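Side-chain contacts in Serine/threonine/tyrosine-interacting protein (Homo sapiens, PDB 2R0B), which is a catalytically inactive phosphatase that acts as a nuclear anchor for ERK1/ERK2 and blocks assembly of FBXW7 into its SCF ubiquitin ligase: residues Q7-G12 and A110-T115; P27-H32 and Q55-L60. One frame throughout, in Å; residues are numbered along the deposited sequence.

Contact 1: residues Q7-G12 and A110-T115; sequences QEILPG and AYIMET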
loop_
_atom_site.group_PDB
_atom_site.type_symbol
_atom_site.label_atom_id
_atom_site.label_comp_id
_atom_site.label_asym_id
_atom_site.label_seq_id
_atom_site.Cartn_x
_atom_site.Cartn_y
_atom_site.Cartn_z
ATOM N N GLN A 7 1.808 0.438 -10.456
ATOM C CA GLN A 7 3.132 0.960 -10.758
ATOM C C GLN A 7 4.156 0.466 -9.749
ATOM O O GLN A 7 3.847 0.378 -8.569
ATOM C CB GLN A 7 3.117 2.484 -10.740
ATOM C CG GLN A 7 2.428 3.068 -11.975
ATOM C CD GLN A 7 0.945 3.199 -11.761
ATOM O OE1 GLN A 7 0.523 3.629 -10.698
ATOM N NE2 GLN A 7 0.147 2.854 -12.765
ATOM N N GLU A 8 5.374 0.152 -10.207
ATOM C CA GLU A 8 6.494 -0.042 -9.287
ATOM C C GLU A 8 6.937 1.284 -8.704
ATOM O O GLU A 8 7.341 2.203 -9.424
ATOM C CB GLU A 8 7.691 -0.767 -9.935
ATOM C CG GLU A 8 8.613 -1.429 -8.887
ATOM C CD GLU A 8 9.631 -2.447 -9.454
ATOM O OE1 GLU A 8 9.612 -2.754 -10.670
ATOM O OE2 GLU A 8 10.473 -2.950 -8.672
ATOM N N ILE A 9 6.871 1.381 -7.385
ATOM C CA ILE A 9 7.160 2.633 -6.704
ATOM C C ILE A 9 8.618 2.668 -6.269
ATOM O O ILE A 9 9.316 3.695 -6.377
ATOM C CB ILE A 9 6.257 2.799 -5.478
ATOM C CG1 ILE A 9 4.760 2.811 -5.886
ATOM C CG2 ILE A 9 6.631 4.060 -4.703
ATOM C CD1 ILE A 9 4.393 3.859 -6.948
ATOM N N LEU A 10 9.068 1.547 -5.725
ATOM C CA LEU A 10 10.469 1.386 -5.408
ATOM C C LEU A 10 10.793 -0.080 -5.634
ATOM O O LEU A 10 9.899 -0.882 -5.838
ATOM C CB LEU A 10 10.809 1.866 -3.990
ATOM C CG LEU A 10 10.189 1.263 -2.730
ATOM C CD1 LEU A 10 11.048 0.159 -2.135
ATOM C CD2 LEU A 10 9.937 2.341 -1.689
ATOM N N PRO A 11 12.078 -0.431 -5.655
ATOM C CA PRO A 11 12.357 -1.821 -6.022
ATOM C C PRO A 11 11.555 -2.860 -5.228
ATOM O O PRO A 11 11.702 -2.977 -4.006
ATOM C CB PRO A 11 13.848 -1.944 -5.783
ATOM C CG PRO A 11 14.370 -0.576 -5.980
ATOM C CD PRO A 11 13.314 0.349 -5.424
ATOM N N GLY A 12 10.702 -3.611 -5.930
ATOM C CA GLY A 12 9.939 -4.666 -5.278
ATOM C C GLY A 12 8.650 -4.245 -4.576
ATOM O O GLY A 12 7.975 -5.093 -3.981
ATOM N N ALA A 110 4.142 5.618 4.166
ATOM C CA ALA A 110 4.657 5.358 5.504
ATOM C C ALA A 110 5.919 4.501 5.431
ATOM O O ALA A 110 6.902 4.775 6.118
ATOM C CB ALA A 110 3.599 4.659 6.348
ATOM N N TYR A 111 5.873 3.481 4.571
ATOM C CA TYR A 111 6.995 2.584 4.381
ATOM C C TYR A 111 8.192 3.386 3.877
ATOM O O TYR A 111 9.308 3.208 4.371
ATOM C CB TYR A 111 6.642 1.422 3.427
ATOM C CG TYR A 111 7.828 0.518 3.211
ATOM C CD1 TYR A 111 8.170 -0.465 4.151
ATOM C CD2 TYR A 111 8.675 0.722 2.127
ATOM C CE1 TYR A 111 9.297 -1.270 3.970
ATOM C CE2 TYR A 111 9.806 -0.065 1.943
ATOM C CZ TYR A 111 10.102 -1.054 2.855
ATOM O OH TYR A 111 11.247 -1.779 2.639
ATOM N N ILE A 112 7.948 4.281 2.922
ATOM C CA ILE A 112 9.050 5.056 2.302
ATOM C C ILE A 112 9.669 6.049 3.275
ATOM O O ILE A 112 10.905 6.160 3.374
ATOM C CB ILE A 112 8.582 5.795 1.038
ATOM C CG1 ILE A 112 8.308 4.796 -0.062
ATOM C CG2 ILE A 112 9.653 6.871 0.598
ATOM C CD1 ILE A 112 7.518 5.369 -1.231
ATOM N N MET A 113 8.820 6.736 4.041
ATOM C CA MET A 113 9.305 7.679 5.051
ATOM C C MET A 113 10.256 7.035 6.064
ATOM O O MET A 113 11.380 7.529 6.299
ATOM C CB MET A 113 8.117 8.339 5.782
ATOM C CG MET A 113 7.318 9.316 4.902
ATOM S SD MET A 113 5.835 9.960 5.725
ATOM C CE MET A 113 6.582 10.747 7.182
ATOM N N GLU A 114 9.816 5.927 6.656
ATOM C CA GLU A 114 10.611 5.267 7.669
ATOM C C GLU A 114 11.877 4.614 7.126
ATOM O O GLU A 114 12.947 4.710 7.739
ATOM C CB GLU A 114 9.775 4.234 8.405
ATOM C CG GLU A 114 10.504 3.709 9.605
ATOM C CD GLU A 114 9.625 2.977 10.568
ATOM O OE1 GLU A 114 8.467 2.615 10.217
ATOM O OE2 GLU A 114 10.121 2.757 11.695
ATOM N N THR A 115 11.743 3.927 5.995
ATOM C CA THR A 115 12.835 3.114 5.445
ATOM C C THR A 115 13.914 3.978 4.797
ATOM O O THR A 115 15.126 3.727 4.973
ATOM C CB THR A 115 12.262 2.072 4.465
ATOM O OG1 THR A 115 11.283 1.283 5.154
ATOM C CG2 THR A 115 13.367 1.119 3.924
#
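The side chains of Leu10 and Ile112 run antiparallel alongside each other, one reaching out from the strand and the other from the helix. It is a tight fit for two carbons: CD2 of Leu10 sits 3.4 Å from CG1 of Ile112. Leu10 gets there with CG lodged between its own backbone N and carbonyl carbon (chi1 61°), an uncommon setting that sends both methyls toward the helix. They divide the work. CD2 takes Ile112, while CD1 comes in at the edge of the Tyr111 ring, near its plane, 4.3 Å from CE2.

Ile9 meets the same isoleucine from another direction. Its side chain crosses that of Ile112 at about a right angle, and its CG2 touches Ile112 CD1 at 3.8 Å; the end of its longer branch leads away from helix 103-116. Ile9 and Leu10 both point toward the helix, consistent with the classic beta bulge they form opposite Leu13.

Over the centre of the Tyr111 ring lies Thr115 OG1, 3.4 Å above the plane. Thr115 OG1 also donates to Tyr111 O at 2.9 Å; Thr115 N binds the same oxygen from the other face. On the strand side, Glu8 OE2 receives Gly12 N at 2.8 Å on its anti side, closing the turn. All four touching residues are buried, and Val127 of helix 120-130 packs on both isoleucines: an edge strand packed on the helical layer of a dual-specificity phosphatase alpha/beta domain.

Contact 2: residues P27-H32 and Q55-L60; sequences PVLQKH and QLFRYL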
loop_
_atom_site.group_PDB
_atom_site.type_symbol
_atom_site.label_atom_id
_atom_site.label_comp_id
_atom_site.label_asym_id
_atom_site.label_seq_id
_atom_site.Cartn_x
_atom_site.Cartn_y
_atom_site.Cartn_z
ATOM N N PRO A 27 -1.237 -13.524 -14.723
ATOM C CA PRO A 27 -0.017 -13.451 -15.541
ATOM C C PRO A 27 0.857 -12.223 -15.242
ATOM O O PRO A 27 2.083 -12.345 -15.177
ATOM C CB PRO A 27 -0.569 -13.354 -16.968
ATOM C CG PRO A 27 -1.830 -14.109 -16.909
ATOM C CD PRO A 27 -2.432 -13.754 -15.565
ATOM N N VAL A 28 0.229 -11.062 -15.053
ATOM C CA VAL A 28 0.962 -9.815 -14.768
ATOM C C VAL A 28 1.643 -9.904 -13.409
ATOM O O VAL A 28 2.826 -9.591 -13.286
ATOM C CB VAL A 28 0.038 -8.578 -14.864
ATOM C CG1 VAL A 28 0.747 -7.323 -14.419
ATOM C CG2 VAL A 28 -0.468 -8.415 -16.304
ATOM N N LEU A 29 0.907 -10.404 -12.418
ATOM C CA LEU A 29 1.444 -10.584 -11.087
ATOM C C LEU A 29 2.622 -11.552 -11.072
ATOM O O LEU A 29 3.646 -11.261 -10.458
ATOM C CB LEU A 29 0.344 -11.020 -10.103
ATOM C CG LEU A 29 -0.789 -9.996 -9.955
ATOM C CD1 LEU A 29 -1.953 -10.686 -9.263
ATOM C CD2 LEU A 29 -0.392 -8.758 -9.177
ATOM N N GLN A 30 2.510 -12.655 -11.808
ATOM C CA GLN A 30 3.566 -13.671 -11.781
ATOM C C GLN A 30 4.784 -13.173 -12.535
ATOM O O GLN A 30 5.900 -13.386 -12.073
ATOM C CB GLN A 30 3.045 -15.014 -12.315
ATOM C CG GLN A 30 1.883 -15.526 -11.453
ATOM C CD GLN A 30 1.414 -16.926 -11.779
ATOM O OE1 GLN A 30 1.233 -17.292 -12.950
ATOM N NE2 GLN A 30 1.168 -17.716 -10.724
ATOM N N LYS A 31 4.568 -12.470 -13.656
ATOM C CA LYS A 31 5.672 -11.901 -14.455
ATOM C C LYS A 31 6.527 -10.925 -13.658
ATOM O O LYS A 31 7.736 -10.851 -13.867
ATOM C CB LYS A 31 5.143 -11.218 -15.723
ATOM C CG LYS A 31 6.191 -10.474 -16.576
ATOM C CD LYS A 31 5.555 -9.914 -17.849
ATOM C CE LYS A 31 4.493 -8.859 -17.521
ATOM N NZ LYS A 31 3.549 -8.614 -18.649
ATOM N N HIS A 32 5.897 -10.183 -12.745
ATOM C CA HIS A 32 6.629 -9.250 -11.888
ATOM C C HIS A 32 7.122 -9.853 -10.554
ATOM O O HIS A 32 7.714 -9.143 -9.734
ATOM C CB HIS A 32 5.785 -7.990 -11.651
ATOM C CG HIS A 32 5.713 -7.079 -12.839
ATOM N ND1 HIS A 32 4.625 -7.034 -13.685
ATOM C CD2 HIS A 32 6.603 -6.177 -13.324
ATOM C CE1 HIS A 32 4.837 -6.134 -14.631
ATOM N NE2 HIS A 32 6.035 -5.611 -14.443
ATOM N N GLN A 55 -4.296 -19.622 -2.904
ATOM C CA GLN A 55 -3.207 -20.574 -2.777
ATOM C C GLN A 55 -1.860 -20.046 -3.256
ATOM O O GLN A 55 -0.842 -20.677 -3.010
ATOM C CB GLN A 55 -3.568 -21.882 -3.506
ATOM C CG GLN A 55 -4.646 -22.729 -2.824
ATOM C CD GLN A 55 -4.137 -23.436 -1.569
ATOM O OE1 GLN A 55 -4.020 -22.826 -0.499
ATOM N NE2 GLN A 55 -3.841 -24.728 -1.695
ATOM N N LEU A 56 -1.844 -18.891 -3.922
ATOM C CA LEU A 56 -0.643 -18.434 -4.622
ATOM C C LEU A 56 0.141 -17.300 -3.966
ATOM O O LEU A 56 1.304 -17.077 -4.303
ATOM C CB LEU A 56 -0.973 -18.053 -6.073
ATOM C CG LEU A 56 -1.503 -19.165 -6.993
ATOM C CD1 LEU A 56 -2.124 -18.606 -8.242
ATOM C CD2 LEU A 56 -0.407 -20.164 -7.358
ATOM N N PHE A 57 -0.494 -16.581 -3.055
ATOM C CA PHE A 57 0.113 -15.371 -2.504
ATOM C C PHE A 57 -0.131 -15.327 -1.019
ATOM O O PHE A 57 -1.087 -15.950 -0.528
ATOM C CB PHE A 57 -0.511 -14.111 -3.137
ATOM C CG PHE A 57 -0.331 -14.007 -4.628
ATOM C CD1 PHE A 57 0.909 -13.784 -5.186
ATOM C CD2 PHE A 57 -1.426 -14.098 -5.477
ATOM C CE1 PHE A 57 1.069 -13.703 -6.575
ATOM C CE2 PHE A 57 -1.269 -14.029 -6.868
ATOM C CZ PHE A 57 -0.013 -13.826 -7.417
ATOM N N ARG A 58 0.708 -14.583 -0.304
ATOM C CA ARG A 58 0.431 -14.241 1.096
ATOM C C ARG A 58 -0.263 -12.880 1.169
ATOM O O ARG A 58 0.217 -11.896 0.592
ATOM C CB ARG A 58 1.709 -14.228 1.929
ATOM C CG ARG A 58 2.428 -15.570 1.999
ATOM C CD ARG A 58 3.520 -15.554 3.047
ATOM N NE ARG A 58 4.181 -16.856 3.172
ATOM C CZ ARG A 58 5.185 -17.107 4.008
ATOM N NH1 ARG A 58 5.648 -16.150 4.811
ATOM N NH2 ARG A 58 5.723 -18.325 4.052
ATOM N N TYR A 59 -1.387 -12.820 1.874
ATOM C CA TYR A 59 -2.189 -11.610 1.929
ATOM C C TYR A 59 -2.134 -10.962 3.301
ATOM O O TYR A 59 -1.932 -11.642 4.311
ATOM C CB TYR A 59 -3.652 -11.935 1.594
ATOM C CG TYR A 59 -3.922 -12.157 0.131
ATOM C CD1 TYR A 59 -4.305 -11.094 -0.699
ATOM C CD2 TYR A 59 -3.801 -13.424 -0.435
ATOM C CE1 TYR A 59 -4.565 -11.295 -2.056
ATOM C CE2 TYR A 59 -4.046 -13.632 -1.779
ATOM C CZ TYR A 59 -4.434 -12.567 -2.588
ATOM O OH TYR A 59 -4.720 -12.791 -3.914
ATOM N N LEU A 60 -2.310 -9.637 3.324
ATOM C CA LEU A 60 -2.617 -8.904 4.534
ATOM C C LEU A 60 -3.838 -8.054 4.226
ATOM O O LEU A 60 -3.766 -7.129 3.415
ATOM C CB LEU A 60 -1.430 -8.036 4.973
ATOM C CG LEU A 60 -1.631 -7.193 6.223
ATOM C CD1 LEU A 60 -1.869 -8.123 7.395
ATOM C CD2 LEU A 60 -0.403 -6.327 6.548
#
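Leu29 meets Phe57 from its first side-chain carbon onward. CB lies 3.9 Å from CZ of Phe57, approaching the ring obliquely. Beyond it, with CG turned opposite the carbonyl carbon (chi1 -61°), the chain first steps off the ring. From there CD1 swings back to it, 4.1 Å from Phe57 CZ and 4.2 Å from Phe57 CE2. The two side chains cross at about a right angle. Within the two segments the leucine meets the ring at CZ and CE2.

In fold terms, this joins the short helix 26-31 to the approach to strand 58-63, an outermost strand of the central sheet in the dual-specificity phosphatase domain. Phe57 also touches Leu26 of the same helix and meets the ring of Phe53, their planes at about 75°. Phe53 and Gln55 belong to the motif that interacts with FBXW7, so Phe57 packs beside part of that binding element.

Nearer the surface, NE2 of Gln30 comes 4.2 Å from CD1 of Leu56, with no hydrogen bond between the two segments. Leu56 serves the ring too: its CB sits 4.0 Å above one face of Phe57, displaced from the ring centre toward its edge atoms. Where the helix ends, His32 ND1 donates to Val28 O at 3.2 Å, coming from above the carbonyl plane, while His32 N reaches that oxygen from the opposite face.

Overall arrangement
Starting at the N terminus, the chain lays down edge strand 7-10, turns back through strand 13-16 and enters helix 26-31. Contact 2 then closes the short loop, joining 27-32 to 55-60 across 22 intervening residues that include strand 36-41, the neighbour of 58-63. The chain goes on through helix 76-88 and strand 93-96 to helix 103-116, where contact 1 closes a much longer loop back onto 7-12. Contact 2 is therefore nested inside contact 1. Their centres are about 18 Å apart and they do not touch, yet both reach the same sheet: contact 1 ties edge strand 7-10 to helix 103-116, contact 2 ties the loop leading into the other edge strand, 58-63, to helix 26-31.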